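PDB 4F0P: restriction endonuclease from Mycobacterium sp., which cleaves DNA as a modification-dependent restriction endonuclease, recognising 5-methylcytosine and cutting at a distance from the modified base. Local coordinates for the interface of chains A and B. Coordinates in Å, arbitrary orientation; residue numbers count along the deposited sequence, not the author numbering. Chains: chain A/B, Restriction endonuclease.

The interface of chains A and B. Residues chain A 379-380; chain B 374, 377-378, 403-405.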
# COMPACT_ATOMS: atom_id res chain seq x y z
N ARG A 379 2.41 7.84 3.61
CA ARG A 379 2.83 6.47 3.87
C ARG A 379 1.61 5.58 4.12
O ARG A 379 0.79 5.86 4.99
CB ARG A 379 3.78 6.42 5.06
CG ARG A 379 4.22 5.03 5.47
CD ARG A 379 5.24 5.10 6.59
NE ARG A 379 4.82 6.02 7.64
CZ ARG A 379 5.57 6.35 8.69
NH1 ARG A 379 6.77 5.81 8.84
NH2 ARG A 379 5.10 7.20 9.59
N GLY A 380 1.50 4.51 3.34
CA GLY A 380 0.38 3.60 3.44
C GLY A 380 -0.71 3.90 2.44
O GLY A 380 -1.72 3.21 2.36
N VAL B 374 7.71 -0.44 11.75
CA VAL B 374 7.06 0.65 11.02
C VAL B 374 8.08 1.65 10.45
O VAL B 374 7.90 2.16 9.35
CB VAL B 374 6.04 1.39 11.90
CG1 VAL B 374 5.39 2.54 11.13
CG2 VAL B 374 4.98 0.43 12.41
N LEU B 377 9.37 1.37 6.88
CA LEU B 377 8.41 1.42 5.78
C LEU B 377 8.51 2.68 4.91
O LEU B 377 8.39 3.80 5.40
CB LEU B 377 6.98 1.29 6.32
CG LEU B 377 6.62 -0.03 7.01
CD1 LEU B 377 5.21 0.05 7.58
CD2 LEU B 377 6.76 -1.20 6.05
N ARG B 378 8.73 2.47 3.62
CA ARG B 378 8.66 3.55 2.64
C ARG B 378 7.22 3.63 2.14
O ARG B 378 6.34 2.94 2.66
CB ARG B 378 9.60 3.28 1.47
CG ARG B 378 11.07 3.19 1.86
CD ARG B 378 11.95 3.02 0.62
NE ARG B 378 13.37 3.00 0.95
CZ ARG B 378 14.34 2.90 0.05
NH1 ARG B 378 14.05 2.81 -1.24
NH2 ARG B 378 15.61 2.88 0.44
N GLN B 403 -1.75 6.41 11.81
CA GLN B 403 -2.17 5.64 10.64
C GLN B 403 -1.02 4.85 10.03
O GLN B 403 -0.68 5.02 8.86
CB GLN B 403 -2.82 6.55 9.60
CG GLN B 403 -3.97 7.37 10.15
CD GLN B 403 -4.75 8.09 9.07
OE1 GLN B 403 -5.61 8.92 9.36
NE2 GLN B 403 -4.47 7.76 7.81
N TYR B 404 -0.42 3.99 10.85
CA TYR B 404 0.66 3.12 10.40
C TYR B 404 0.09 1.97 9.57
O TYR B 404 -0.76 1.22 10.05
CB TYR B 404 1.42 2.55 11.59
CG TYR B 404 2.21 3.57 12.36
CD1 TYR B 404 2.69 4.72 11.74
CD2 TYR B 404 2.49 3.39 13.71
CE1 TYR B 404 3.42 5.65 12.44
CE2 TYR B 404 3.22 4.33 14.42
CZ TYR B 404 3.68 5.46 13.78
OH TYR B 404 4.41 6.39 14.49
N PRO B 405 0.55 1.84 8.32
CA PRO B 405 0.11 0.76 7.43
C PRO B 405 0.70 -0.59 7.83
O PRO B 405 1.54 -1.13 7.11
CB PRO B 405 0.66 1.20 6.07
CG PRO B 405 1.87 2.01 6.40
CD PRO B 405 1.53 2.73 7.67
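The guanidinium of A:Arg379 approaches both the carbonyl end of helix 367-374 of chain B and the ring of B:Tyr404. Its NH1 lies 3.9 Å from the backbone O of B:Val374, too far for a hydrogen bond, although the positive group may still be favoured by the partial negative charge at that helix end. On the other branch, NH2 comes to 3.7 Å from CE1 of B:Tyr404. The guanidinium and phenol planes stand 85° apart, so the tip of the arginine meets the ring without stacking flat on it. CG1 of B:Val374 lies alongside, over the rim of one face of the guanidinium and, more closely, of one face of the ring. A:Arg379 reaches this spot with CG anti to the backbone N (chi1 177°) and a bend at chi3 (46°) that turns the head group after the straight first part. That first part runs between two walls: CD is 3.6 Å from the carbonyl O of B:Leu377, and CG packs at 3.9 Å against CG of B:Pro405. CA of A:Gly380 rests 3.6 Å from CB of the same proline. Contact here is by packing, perhaps with a weak electrostatic contribution, and hides 177 Å² summed over both chains. It joins identical subunits of the deposited four-copy assembly, which may reflect the working oligomer. The patch is part of a larger two-fold symmetric interface and recurs with the chains exchanged. In the fold, A:Arg379 and A:Gly380 lie in the loop before strand 382-387; chain B supplies the end of helix 367-374, its own copy of that loop and the loop leading into strand 406-409.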